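Local coordinates for BT_4661 (Bacteroides thetaiotaomicron, PDB 4AK2), which probably binds heparin and heparan sulphate at the cell surface as a SusE-like glycan-binding protein, of which this chain is the C-terminal ligand-binding domain, at residues A[123-129]-A[142-148]; A[187-192]-A[235-239]. All coordinates share one frame. Where two conformers were deposited one is given. Residue numbers count along the deposited sequence, not the author numbering.

Interaction 1. Residues A[123-129]-A[142-148]; sequences VQLEYTP and SIAPSLG
Two irregular segments, 123-129 and 142-148, largely extended apart from L147 (phi/psi -102/-24) and G148 (120/150), run roughly antiparallel, their end-to-end directions 145° apart, and bury 500 Å² between them. In register, Q124 faces G148 (CA-CA 4.6 Å), L125 faces L147 (4.6 Å) and Y127 faces P145 (4.3 Å). Backbone hydrogen bonds from E126 N to S146 O (3.0 Å) and from S146 N to E126 O (2.9 Å) make E126-S146 an antiparallel hydrogen-bonded pair, the single beta bridge here; Q124 N adds a bond to L147 O (2.9 Å). A CB on G148 would clash with Q124 N. The pair ties the loop that leads into strand 131-134, with a cis peptide bond between T128 and P129, to the loop after strand 140-141, beside strands 157-161 and 268-276 of the mixed sheet. Among apolar contacts, Y127 (chi1 m) offers a ring face to P145, whose CB sits 3.5 Å from the ring centroid in a CH-pi contact; L125 CD1 reaches P145 CB and L147 CD2 (each 3.7 Å). P271 of strand 268-276 and L158 of strand 157-161 touch both L125 and Y127, while Y127 OH bonds F227 O. Four waters bridge the segments: Q124 O (2.8 Å) to S146 OG (2.7 Å); E126 O (3.0 Å), T128 OG1 (3.0 Å) and S146 OG (2.9 Å); T128 N (2.9 Å) to A144 O (2.8 Å); P129 O (3.0 Å) to I143 N (3.1 Å).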
ATOM      1  N   VAL A 123      -2.079  -8.046  20.023  1.00 17.62           N
ATOM      2  CA  VAL A 123      -1.947  -6.897  19.131  1.00 17.51           C
ATOM      3  C   VAL A 123      -2.917  -7.063  17.976  1.00 17.42           C
ATOM      4  O   VAL A 123      -3.059  -8.133  17.398  1.00 17.93           O
ATOM      5  CB  VAL A 123      -0.496  -6.766  18.605  1.00 17.01           C
ATOM      6  CG1 VAL A 123      -0.350  -5.759  17.454  1.00 18.28           C
ATOM      7  CG2 VAL A 123       0.439  -6.454  19.753  1.00 19.40           C
ATOM      8  N   GLN A 124      -3.625  -5.985  17.669  1.00 18.08           N
ATOM      9  CA  GLN A 124      -4.490  -5.951  16.504  1.00 16.61           C
ATOM     10  C   GLN A 124      -4.103  -4.667  15.755  1.00 16.19           C
ATOM     11  O   GLN A 124      -4.685  -3.594  15.945  1.00 18.15           O
ATOM     12  CB  GLN A 124      -5.950  -5.931  16.938  1.00 19.66           C
ATOM     13  CG  GLN A 124      -6.929  -6.053  15.782  1.00 19.06           C
ATOM     14  CD  GLN A 124      -8.354  -6.111  16.259  1.00 26.11           C
ATOM     15  OE1 GLN A 124      -8.677  -6.791  17.241  1.00 26.60           O
ATOM     16  NE2 GLN A 124      -9.226  -5.381  15.572  1.00 35.11           N
ATOM     17  N   LEU A 125      -3.064  -4.750  14.923  1.00 16.69           N
ATOM     18  CA  LEU A 125      -2.473  -3.514  14.386  1.00 15.01           C
ATOM     19  C   LEU A 125      -3.194  -3.077  13.113  1.00 14.17           C
ATOM     20  O   LEU A 125      -3.142  -3.772  12.103  1.00 16.24           O
ATOM     21  CB  LEU A 125      -0.980  -3.743  14.094  1.00 15.99           C
ATOM     22  CG  LEU A 125      -0.205  -2.519  13.553  1.00 15.05           C
ATOM     23  CD1 LEU A 125      -0.159  -1.394  14.612  1.00 16.15           C
ATOM     24  CD2 LEU A 125       1.210  -2.947  13.224  1.00 17.27           C
ATOM     25  N   GLU A 126      -3.858  -1.913  13.174  1.00 14.39           N
ATOM     26  CA  GLU A 126      -4.670  -1.459  12.067  1.00 13.46           C
ATOM     27  C   GLU A 126      -4.415   0.018  11.766  1.00 12.54           C
ATOM     28  O   GLU A 126      -4.641   0.902  12.616  1.00 15.06           O
ATOM     29  CB  GLU A 126      -6.179  -1.653  12.362  1.00 16.22           C
ATOM     30  CG  GLU A 126      -6.524  -3.128  12.485  1.00 17.33           C
ATOM     31  CD  GLU A 126      -8.010  -3.399  12.541  1.00 20.72           C
ATOM     32  OE1 GLU A 126      -8.790  -2.428  12.694  1.00 30.79           O
ATOM     33  OE2 GLU A 126      -8.415  -4.573  12.461  1.00 18.41           O
ATOM     34  N   TYR A 127      -3.982   0.315  10.553  1.00 12.51           N
ATOM     35  CA  TYR A 127      -3.915   1.682  10.061  1.00 11.52           C
ATOM     36  C   TYR A 127      -5.224   1.924   9.291  1.00 12.65           C
ATOM     37  O   TYR A 127      -5.590   1.117   8.419  1.00 12.73           O
ATOM     38  CB  TYR A 127      -2.749   1.821   9.072  1.00 12.67           C
ATOM     39  CG  TYR A 127      -1.374   1.788   9.721  1.00 11.29           C
ATOM     40  CD1 TYR A 127      -0.727   0.591  10.008  1.00 12.78           C
ATOM     41  CD2 TYR A 127      -0.734   2.964  10.079  1.00 12.14           C
ATOM     42  CE1 TYR A 127       0.515   0.560  10.596  1.00 12.28           C
ATOM     43  CE2 TYR A 127       0.513   2.967  10.677  1.00 12.34           C
ATOM     44  CZ  TYR A 127       1.136   1.744  10.952  1.00 11.69           C
ATOM     45  OH  TYR A 127       2.383   1.724  11.580  1.00 13.51           O
ATOM     46  N   THR A 128      -5.889   3.017   9.600  1.00 13.41           N
ATOM     47  CA  THR A 128      -7.145   3.360   8.905  1.00 12.73           C
ATOM     48  C   THR A 128      -7.013   4.808   8.468  1.00 11.72           C
ATOM     49  O   THR A 128      -7.216   5.711   9.306  1.00 13.70           O
ATOM     50  CB  THR A 128      -8.352   3.173   9.845  1.00 14.28           C
ATOM     51  OG1 THR A 128      -8.415   1.811  10.267  1.00 17.28           O
ATOM     52  CG2 THR A 128      -9.666   3.574   9.154  1.00 16.05           C
ATOM     53  N   PRO A 129      -6.730   5.091   7.198  1.00 11.92           N
ATOM     54  CA  PRO A 129      -6.567   4.171   6.072  1.00 12.23           C
ATOM     55  C   PRO A 129      -5.260   3.410   6.149  1.00 12.05           C
ATOM     56  O   PRO A 129      -4.268   3.867   6.687  1.00 11.70           O
ATOM     57  CB  PRO A 129      -6.535   5.136   4.859  1.00 11.83           C
ATOM     58  CG  PRO A 129      -5.902   6.391   5.418  1.00 11.76           C
ATOM     59  CD  PRO A 129      -6.486   6.502   6.794  1.00 12.40           C
ATOM     60  N   SER A 142       1.943   8.884   7.729  1.00 11.66           N
ATOM     61  CA  SER A 142       0.685   8.158   7.677  1.00 11.38           C
ATOM     62  C   SER A 142      -0.202   8.487   8.864  1.00 11.09           C
ATOM     63  O   SER A 142       0.197   9.256   9.755  1.00 12.79           O
ATOM     64  CB  SER A 142       0.992   6.635   7.696  1.00 11.44           C
ATOM     65  OG  SER A 142       1.340   6.215   9.030  1.00 11.86           O
ATOM     66  N   ILE A 143      -1.415   7.942   8.859  1.00 10.90           N
ATOM     67  CA  ILE A 143      -2.270   7.919  10.053  1.00 11.88           C
ATOM     68  C   ILE A 143      -1.557   7.192  11.193  1.00 12.47           C
ATOM     69  O   ILE A 143      -0.725   6.278  10.935  1.00 12.75           O
ATOM     70  CB  ILE A 143      -3.631   7.242   9.705  1.00 12.96           C
ATOM     71  CG1 ILE A 143      -4.745   7.678  10.669  1.00 15.43           C
ATOM     72  CG2 ILE A 143      -3.522   5.726   9.662  1.00 14.63           C
ATOM     73  CD1 ILE A 143      -5.223   9.135  10.463  1.00 17.58           C
ATOM     74  N   ALA A 144      -1.883   7.476  12.442  1.00 12.21           N
ATOM     75  CA  ALA A 144      -1.418   6.687  13.559  1.00 13.43           C
ATOM     76  C   ALA A 144      -2.308   5.447  13.649  1.00 13.50           C
ATOM     77  O   ALA A 144      -3.523   5.547  13.566  1.00 14.07           O
ATOM     78  CB  ALA A 144      -1.524   7.512  14.856  1.00 14.10           C
ATOM     79  N   PRO A 145      -1.716   4.246  13.816  1.00 12.67           N
ATOM     80  CA  PRO A 145      -2.521   3.050  13.838  1.00 12.65           C
ATOM     81  C   PRO A 145      -3.194   2.830  15.193  1.00 13.60           C
ATOM     82  O   PRO A 145      -2.720   3.352  16.219  1.00 16.80           O
ATOM     83  CB  PRO A 145      -1.485   1.935  13.614  1.00 13.96           C
ATOM     84  CG  PRO A 145      -0.195   2.486  14.191  1.00 14.31           C
ATOM     85  CD  PRO A 145      -0.278   3.981  13.907  1.00 13.71           C
ATOM     86  N   SER A 146      -4.257   2.042  15.213  1.00 14.49           N
ATOM     87  CA  SER A 146      -4.718   1.490  16.481  0.50 14.74           C
ATOM     88  C   SER A 146      -3.931   0.199  16.733  1.00 15.85           C
ATOM     89  O   SER A 146      -3.557  -0.535  15.794  1.00 16.15           O
ATOM     90  CB  SER A 146      -6.221   1.227  16.467  0.50 14.24           C
ATOM     91  OG  SER A 146      -6.566   0.463  15.329  0.50 14.73           O
ATOM     92  N   LEU A 147      -3.648  -0.061  18.002  1.00 17.79           N
ATOM     93  CA  LEU A 147      -2.771  -1.174  18.382  1.00 17.06           C
ATOM     94  C   LEU A 147      -3.515  -2.385  18.898  1.00 17.80           C
ATOM     95  O   LEU A 147      -2.955  -3.481  18.889  1.00 20.96           O
ATOM     96  CB  LEU A 147      -1.767  -0.728  19.455  1.00 18.70           C
ATOM     97  CG  LEU A 147      -0.935   0.529  19.159  1.00 19.34           C
ATOM     98  CD1 LEU A 147       0.088   0.756  20.258  1.00 20.46           C
ATOM     99  CD2 LEU A 147      -0.252   0.454  17.792  1.00 19.21           C
ATOM    100  N   GLY A 148      -4.728  -2.183  19.410  1.00 19.98           N
ATOM    101  CA  GLY A 148      -5.520  -3.243  20.013  1.00 22.72           C
ATOM    102  C   GLY A 148      -5.827  -2.933  21.468  1.00 22.94           C
ATOM    103  O   GLY A 148      -5.042  -2.271  22.158  1.00 21.54           O
TER
HETATM  104  O   HOH W   1      -7.057  -2.117  16.088  1.00 23.01           O
HETATM  105  O   HOH W   2      -7.365   2.090  13.072  1.00 23.54           O
HETATM  106  O   HOH W   3      -5.616   4.286  12.201  1.00 15.76           O
HETATM  107  O   HOH W   4      -2.232   6.071   6.568  1.00 13.46           O

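Interaction 2. Residues A[187-192]-A[235-239]; sequences FLSEMW and LWRNK. With NA (sodium ion), chain D.
A sodium site borders this contact between helix 187-195 and the segment 235-239: L235 O binds the ion at 2.7 Å, a water binds it at 2.3 Å, and S194 OG, farther along the helix, also binds it. Residues 187-192 are regular helix, with M191 N bonded to F187 O (2.9 Å) and W192 N to L188 O (2.8 Å). Across from them W236 is the centre of an inverse gamma turn (phi/psi -89/75), closed by a weak R237 N to L235 O bond of 2.9 Å; the chain then straightens into strand 237-238, which pairs with strand 241-254 of the seven-stranded sheet. The helix thus rests on the turn that leads into this short strand, M191 lying nearest W236 (CA-CA 7.0 Å). M191 (chi1 m, chi2 m) points toward the turn: SD is 3.4 Å from L235 O and 5.0 Å from the centroid of the W236 six-membered ring, an oblique Met-aromatic contact, and CG is 4.0 Å from W236 CE3. Along the indole edge come F187 CE2, 4.1 Å from W236 CE3, and L188 CD2, 4.1 Å from W236 CZ3. F276 stacks on W236, and W236 NE1 bonds L219 O. E190 (chi1 t, chi2 t) extends so that OE2 accepts a hydrogen bond from N238 ND2 (2.9 Å), while N238 OD1 is hydrogen-bonded to H175 NE2 and G241 N.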
ATOM      1  N   PHE A 187      13.525  -1.295  -8.870  1.00 13.67           N
ATOM      2  CA  PHE A 187      13.393   0.031  -8.280  1.00 12.95           C
ATOM      3  C   PHE A 187      13.850  -0.007  -6.823  1.00 12.57           C
ATOM      4  O   PHE A 187      14.533   0.935  -6.356  1.00 13.91           O
ATOM      5  CB  PHE A 187      11.991   0.580  -8.435  1.00 13.74           C
ATOM      6  CG  PHE A 187      11.884   2.011  -8.019  1.00 12.73           C
ATOM      7  CD1 PHE A 187      12.601   3.001  -8.700  1.00 14.93           C
ATOM      8  CD2 PHE A 187      11.081   2.389  -6.945  1.00 12.65           C
ATOM      9  CE1 PHE A 187      12.520   4.345  -8.338  1.00 14.76           C
ATOM     10  CE2 PHE A 187      10.986   3.735  -6.594  1.00 13.42           C
ATOM     11  CZ  PHE A 187      11.704   4.713  -7.277  1.00 14.89           C
ATOM     12  N   LEU A 188      13.491  -1.078  -6.099  1.00 13.20           N
ATOM     13  CA  LEU A 188      13.888  -1.135  -4.692  1.00 14.14           C
ATOM     14  C   LEU A 188      15.382  -1.289  -4.501  1.00 13.33           C
ATOM     15  O   LEU A 188      15.938  -0.712  -3.577  1.00 14.41           O
ATOM     16  CB  LEU A 188      13.149  -2.208  -3.916  1.00 14.18           C
ATOM     17  CG  LEU A 188      11.677  -1.861  -3.678  1.00 13.37           C
ATOM     18  CD1 LEU A 188      11.036  -3.005  -2.912  1.00 15.47           C
ATOM     19  CD2 LEU A 188      11.457  -0.562  -2.885  1.00 16.42           C
ATOM     20  N   SER A 189      16.072  -2.074  -5.335  1.00 13.87           N
ATOM     21  CA  SER A 189      17.518  -2.138  -5.164  1.00 15.67           C
ATOM     22  C   SER A 189      18.171  -0.798  -5.444  1.00 15.69           C
ATOM     23  O   SER A 189      19.130  -0.417  -4.793  1.00 16.68           O
ATOM     24  CB  SER A 189      18.169  -3.282  -5.973  1.00 16.07           C
ATOM     25  OG  SER A 189      18.055  -3.041  -7.370  1.00 18.26           O
ATOM     26  N   GLU A 190      17.630  -0.069  -6.411  1.00 15.40           N
ATOM     27  CA  GLU A 190      18.150   1.249  -6.724  1.00 14.74           C
ATOM     28  C   GLU A 190      17.911   2.208  -5.508  1.00 14.32           C
ATOM     29  O   GLU A 190      18.827   2.937  -5.070  1.00 15.84           O
ATOM     30  CB  GLU A 190      17.499   1.803  -7.982  1.00 18.37           C
ATOM     31  CG  GLU A 190      18.092   3.142  -8.330  1.00 19.68           C
ATOM     32  CD  GLU A 190      17.580   3.720  -9.631  1.00 23.33           C
ATOM     33  OE1 GLU A 190      17.025   2.960 -10.457  1.00 25.53           O
ATOM     34  OE2 GLU A 190      17.757   4.940  -9.829  1.00 26.68           O
ATOM     35  N   MET A 191      16.698   2.200  -4.944  1.00 14.17           N
ATOM     36  CA  MET A 191      16.413   2.987  -3.746  1.00 14.86           C
ATOM     37  C   MET A 191      17.335   2.592  -2.595  1.00 14.72           C
ATOM     38  O   MET A 191      17.905   3.449  -1.907  1.00 15.00           O
ATOM     39  CB  MET A 191      14.953   2.847  -3.345  1.00 15.50           C
ATOM     40  CG  MET A 191      13.984   3.545  -4.299  1.00 14.71           C
ATOM     41  SD  MET A 191      14.277   5.307  -4.547  1.00 16.31           S
ATOM     42  CE  MET A 191      15.228   5.337  -6.084  1.00 20.36           C
ATOM     43  N   TRP A 192      17.468   1.296  -2.347  1.00 14.25           N
ATOM     44  CA  TRP A 192      18.311   0.855  -1.259  1.00 14.63           C
ATOM     45  C   TRP A 192      19.725   1.335  -1.427  1.00 15.02           C
ATOM     46  O   TRP A 192      20.341   1.857  -0.496  1.00 16.08           O
ATOM     47  CB  TRP A 192      18.290  -0.685  -1.174  1.00 15.65           C
ATOM     48  CG  TRP A 192      17.441  -1.202  -0.049  1.00 15.60           C
ATOM     49  CD1 TRP A 192      17.838  -2.058   0.990  1.00 16.12           C
ATOM     50  CD2 TRP A 192      16.031  -0.858   0.260  1.00 15.21           C
ATOM     51  NE1 TRP A 192      16.804  -2.279   1.866  1.00 17.17           N
ATOM     52  CE2 TRP A 192      15.685  -1.604   1.484  1.00 16.55           C
ATOM     53  CE3 TRP A 192      15.036  -0.081  -0.361  1.00 15.03           C
ATOM     54  CZ2 TRP A 192      14.413  -1.535   2.041  1.00 17.83           C
ATOM     55  CZ3 TRP A 192      13.766  -0.011   0.234  1.00 15.97           C
ATOM     56  CH2 TRP A 192      13.461  -0.729   1.389  1.00 17.32           C
ATOM     57  N   LEU A 235      13.624  11.625  -1.891  1.00 13.35           N
ATOM     58  CA  LEU A 235      14.423  10.379  -1.965  1.00 13.48           C
ATOM     59  C   LEU A 235      13.810   9.345  -2.915  1.00 11.83           C
ATOM     60  O   LEU A 235      14.528   8.590  -3.574  1.00 13.95           O
ATOM     61  CB  LEU A 235      14.586   9.779  -0.553  1.00 13.12           C
ATOM     62  CG  LEU A 235      15.291  10.719   0.439  1.00 13.90           C
ATOM     63  CD1 LEU A 235      15.468  10.000   1.767  1.00 14.83           C
ATOM     64  CD2 LEU A 235      16.640  11.177  -0.113  1.00 18.93           C
ATOM     65  N   TRP A 236      12.473   9.288  -2.983  1.00 12.50           N
ATOM     66  CA  TRP A 236      11.793   8.278  -3.789  1.00 12.39           C
ATOM     67  C   TRP A 236      11.626   8.827  -5.181  1.00 11.97           C
ATOM     68  O   TRP A 236      10.531   9.222  -5.607  1.00 11.94           O
ATOM     69  CB  TRP A 236      10.476   7.903  -3.151  1.00 12.03           C
ATOM     70  CG  TRP A 236      10.622   7.173  -1.858  1.00 11.42           C
ATOM     71  CD1 TRP A 236      10.781   7.697  -0.555  1.00 12.68           C
ATOM     72  CD2 TRP A 236      10.649   5.719  -1.713  1.00 11.92           C
ATOM     73  NE1 TRP A 236      10.895   6.667   0.361  1.00 12.46           N
ATOM     74  CE2 TRP A 236      10.787   5.445  -0.290  1.00 11.68           C
ATOM     75  CE3 TRP A 236      10.517   4.643  -2.609  1.00 12.15           C
ATOM     76  CZ2 TRP A 236      10.833   4.152   0.207  1.00 12.59           C
ATOM     77  CZ3 TRP A 236      10.561   3.337  -2.107  1.00 13.91           C
ATOM     78  CH2 TRP A 236      10.742   3.093  -0.729  1.00 13.74           C
ATOM     79  N   ARG A 237      12.740   8.849  -5.900  1.00 13.21           N
ATOM     80  CA  ARG A 237      12.840   9.455  -7.224  1.00 12.93           C
ATOM     81  C   ARG A 237      14.182   9.028  -7.817  1.00 14.47           C
ATOM     82  O   ARG A 237      15.128   8.662  -7.099  1.00 16.51           O
ATOM     83  CB  ARG A 237      12.773  10.987  -7.121  1.00 14.72           C
ATOM     84  CG  ARG A 237      14.051  11.631  -6.581  1.00 16.04           C
ATOM     85  CD  ARG A 237      13.925  13.163  -6.403  1.00 14.28           C
ATOM     86  NE  ARG A 237      13.872  13.873  -7.695  1.00 14.74           N
ATOM     87  CZ  ARG A 237      14.449  15.044  -7.993  1.00 14.20           C
ATOM     88  NH1 ARG A 237      15.066  15.765  -7.078  1.00 15.89           N
ATOM     89  NH2 ARG A 237      14.388  15.513  -9.237  1.00 17.16           N
ATOM     90  N   ASN A 238      14.266   9.141  -9.122  1.00 17.59           N
ATOM     91  CA  ASN A 238      15.531   9.036  -9.818  1.00 16.77           C
ATOM     92  C   ASN A 238      15.434   9.906 -11.073  1.00 15.99           C
ATOM     93  O   ASN A 238      14.455  10.677 -11.223  1.00 17.90           O
ATOM     94  CB  ASN A 238      15.944   7.578 -10.088  1.00 16.79           C
ATOM     95  CG  ASN A 238      15.052   6.857 -11.109  1.00 17.82           C
ATOM     96  OD1 ASN A 238      14.210   7.443 -11.774  1.00 17.35           O
ATOM     97  ND2 ASN A 238      15.244   5.556 -11.209  1.00 21.14           N
ATOM     98  N   LYS A 239      16.477   9.894 -11.906  1.00 19.84           N
ATOM     99  CA  LYS A 239      16.535  10.800 -13.048  1.00 21.29           C
ATOM    100  C   LYS A 239      15.359  10.570 -13.980  1.00 20.22           C
ATOM    101  O   LYS A 239      14.755  11.539 -14.523  1.00 24.49           O
ATOM    102  CB  LYS A 239      17.880  10.700 -13.776  1.00 26.62           C
TER
HETATM  103 NA    NA D1716      17.187   8.204  -3.179  1.00 35.70          NA
HETATM  104  O   HOH W   5      18.588   9.984  -3.752  1.00 39.90           O

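Overall arrangement
Along the chain the two contacts come in series, 123-129/142-148 closing before 187-192/235-239 opens. Their centres are 27 Å apart and their nearest atoms about 12 Å, so they do not touch. What they share is the seven-stranded mixed sheet: interaction 1 joins two loops beside strands 157-161 and 268-276, where L125 and Y127 pack, and interaction 2 joins helix 187-195 to the turn before strand 237-238, with W236 set on strand 241-254 and on F276 of strand 268-276. Of the two, interaction 2 is the closer to bound sugar: a sulfated glucosamine unit is about 7 Å from the W192 side chain, and one is about 13 Å from that of L125.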